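Long-range contact in putative cytochrome P450 120 (Synechocystis sp., PDB 2VE3), which binds heme and retinoic acid and probably acts as a monooxygenase of the cytochrome P450 family: residues L287-A295 / L403-Q411. Residues are numbered along the deposited sequence; the frame is centred on the assembly and turned at random.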
# COMPACT_ATOMS: atom_id res chain seq x y z
N LEU A 287 -13.64 -22.96 15.03
CA LEU A 287 -12.33 -23.58 14.87
C LEU A 287 -11.85 -23.97 16.25
O LEU A 287 -12.61 -24.53 17.04
CB LEU A 287 -11.33 -22.62 14.22
CG LEU A 287 -11.58 -22.05 12.82
CD1 LEU A 287 -10.50 -21.03 12.47
CD2 LEU A 287 -11.63 -23.16 11.78
N GLN A 288 -10.58 -23.66 16.53
CA GLN A 288 -9.99 -23.82 17.85
C GLN A 288 -8.63 -23.12 17.88
O GLN A 288 -7.61 -23.71 17.51
CB GLN A 288 -9.85 -25.31 18.23
N LEU A 289 -8.64 -21.85 18.28
CA LEU A 289 -7.40 -21.13 18.57
C LEU A 289 -7.00 -21.37 20.02
O LEU A 289 -7.77 -21.96 20.80
CB LEU A 289 -7.57 -19.63 18.31
CG LEU A 289 -7.89 -19.13 16.90
CD1 LEU A 289 -8.49 -17.74 16.93
CD2 LEU A 289 -6.66 -19.16 16.01
N SER A 290 -5.80 -20.93 20.37
CA SER A 290 -5.35 -20.86 21.76
C SER A 290 -4.29 -19.78 21.71
O SER A 290 -4.60 -18.60 21.48
CB SER A 290 -4.74 -22.20 22.21
OG SER A 290 -5.63 -23.28 22.02
N GLN A 291 -3.04 -20.17 21.93
CA GLN A 291 -1.94 -19.48 21.28
C GLN A 291 -1.61 -20.25 20.00
O GLN A 291 -1.06 -19.69 19.05
CB GLN A 291 -0.73 -19.32 22.20
CG GLN A 291 -0.51 -17.86 22.64
CD GLN A 291 -1.76 -17.21 23.23
OE1 GLN A 291 -2.09 -17.42 24.40
NE2 GLN A 291 -2.45 -16.42 22.42
N GLU A 292 -1.98 -21.53 19.99
CA GLU A 292 -1.87 -22.39 18.81
C GLU A 292 -2.60 -21.79 17.61
O GLU A 292 -3.83 -21.85 17.51
CB GLU A 292 -2.39 -23.79 19.12
N LEU A 293 -1.82 -21.20 16.70
CA LEU A 293 -2.32 -20.61 15.47
C LEU A 293 -1.30 -20.83 14.34
O LEU A 293 -0.20 -20.27 14.37
CB LEU A 293 -2.60 -19.11 15.66
CG LEU A 293 -3.33 -18.31 14.57
CD1 LEU A 293 -3.71 -16.92 15.07
CD2 LEU A 293 -2.53 -18.20 13.28
N THR A 294 -1.68 -21.64 13.35
CA THR A 294 -0.81 -21.96 12.22
C THR A 294 -1.25 -21.29 10.93
O THR A 294 -2.33 -20.72 10.85
CB THR A 294 -0.74 -23.49 11.95
OG1 THR A 294 -1.97 -24.09 12.36
CG2 THR A 294 0.41 -24.12 12.72
N ALA A 295 -0.40 -21.38 9.91
CA ALA A 295 -0.70 -20.88 8.57
C ALA A 295 -1.93 -21.56 7.96
O ALA A 295 -2.66 -20.95 7.18
CB ALA A 295 0.51 -21.05 7.67
N LEU A 403 -3.77 -12.33 10.24
CA LEU A 403 -3.25 -12.58 11.59
C LEU A 403 -3.66 -11.51 12.59
O LEU A 403 -4.14 -11.85 13.67
CB LEU A 403 -1.72 -12.74 11.57
CG LEU A 403 -0.89 -13.21 12.78
CD1 LEU A 403 -1.54 -14.29 13.63
CD2 LEU A 403 0.44 -13.70 12.30
N PHE A 404 -3.48 -10.24 12.24
CA PHE A 404 -3.82 -9.13 13.14
C PHE A 404 -5.32 -9.10 13.46
O PHE A 404 -5.71 -8.94 14.61
CB PHE A 404 -3.42 -7.78 12.54
CG PHE A 404 -3.82 -6.60 13.38
CD1 PHE A 404 -2.98 -6.14 14.38
CD2 PHE A 404 -5.03 -5.96 13.18
CE1 PHE A 404 -3.34 -5.04 15.17
CE2 PHE A 404 -5.40 -4.86 13.96
CZ PHE A 404 -4.55 -4.40 14.95
N ALA A 405 -6.13 -9.22 12.42
CA ALA A 405 -7.57 -9.25 12.55
C ALA A 405 -7.96 -10.36 13.52
O ALA A 405 -8.81 -10.15 14.40
CB ALA A 405 -8.20 -9.48 11.19
N THR A 406 -7.31 -11.51 13.37
CA THR A 406 -7.61 -12.71 14.15
C THR A 406 -7.25 -12.53 15.62
O THR A 406 -8.08 -12.72 16.49
CB THR A 406 -6.92 -13.97 13.53
OG1 THR A 406 -7.52 -14.28 12.27
CG2 THR A 406 -7.06 -15.18 14.46
N ARG A 407 -6.01 -12.15 15.89
CA ARG A 407 -5.57 -11.95 17.28
C ARG A 407 -6.28 -10.82 18.01
O ARG A 407 -6.49 -10.91 19.22
CB ARG A 407 -4.06 -11.74 17.35
CG ARG A 407 -3.26 -12.96 17.01
CD ARG A 407 -3.60 -14.13 17.91
NE ARG A 407 -2.53 -15.11 17.90
CZ ARG A 407 -2.61 -16.35 18.39
NH1 ARG A 407 -3.75 -16.79 18.92
NH2 ARG A 407 -1.54 -17.15 18.32
N LEU A 408 -6.65 -9.77 17.28
CA LEU A 408 -7.34 -8.64 17.88
C LEU A 408 -8.77 -9.00 18.26
O LEU A 408 -9.21 -8.70 19.37
CB LEU A 408 -7.32 -7.42 16.95
CG LEU A 408 -8.14 -6.20 17.42
CD1 LEU A 408 -7.62 -5.61 18.72
CD2 LEU A 408 -8.23 -5.13 16.33
N ILE A 409 -9.49 -9.65 17.35
CA ILE A 409 -10.88 -10.02 17.62
C ILE A 409 -11.02 -11.14 18.66
O ILE A 409 -11.93 -11.12 19.48
CB ILE A 409 -11.67 -10.27 16.30
CG1 ILE A 409 -11.95 -8.93 15.63
CG2 ILE A 409 -12.99 -11.02 16.58
CD1 ILE A 409 -12.63 -9.01 14.27
N GLN A 410 -10.10 -12.11 18.64
CA GLN A 410 -10.16 -13.20 19.64
C GLN A 410 -9.95 -12.72 21.08
O GLN A 410 -10.53 -13.27 22.02
CB GLN A 410 -9.22 -14.37 19.27
CG GLN A 410 -7.76 -14.19 19.63
CD GLN A 410 -6.96 -15.48 19.59
OE1 GLN A 410 -6.13 -15.67 18.70
NE2 GLN A 410 -7.21 -16.37 20.54
N GLN A 411 -9.15 -11.67 21.25
CA GLN A 411 -8.82 -11.16 22.58
C GLN A 411 -9.61 -9.92 23.03
O GLN A 411 -9.83 -9.74 24.23
CB GLN A 411 -7.32 -10.84 22.66
CG GLN A 411 -6.43 -12.04 22.46
CD GLN A 411 -5.01 -11.63 22.25
OE1 GLN A 411 -4.40 -10.97 23.10
NE2 GLN A 411 -4.45 -12.01 21.10
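Two groups grip NH2 of Arg-407: the backbone O of Gln-291 takes a hydrogen bond from it at 2.7 Å, and Asp-125 of helix 121-137 completes a salt bridge. The bond to Gln-291 is fairly straight (158° at the hydrogen), and its acceptor lies in the guanidinium plane. NH1 of Arg-407 donates to OE1 of Gln-410, one helical turn on, at 2.6 Å, and more weakly to the O of Ser-290 at 3.2 Å. With two loop carbonyls, a carboxylate and a side-chain amide around it, the guanidinium is held against rotation.

Its two faces are also occupied. CD1 of Leu-293 sits 3.5 Å from CZ of Arg-407, over the centre of one face, while NE2 of Gln-291 lies above the opposite face, displaced toward the rim. With CG anti to the backbone N (chi1 -171°) and the chain extended beyond it, Leu-293 also brings CD1 to 3.7 Å from CD1 of Leu-403. Earlier in the loop, CD1 of Leu-289 rests against CG2 of Thr-406 at 3.8 Å and against the Gln-410 amide. A leucine in place of Arg-407 would probably leave the carbonyls of Ser-290 and Gln-291 without their donor and Asp-125 without its cationic mate.

Arginine and leucines thus fasten the irregular connection between helices 274-285 and 295-298 to the C-terminal half of helix 394-411. That helix follows Cys-391, by similarity the axial heme ligand, and corresponds to helix L of the cytochrome P450 fold.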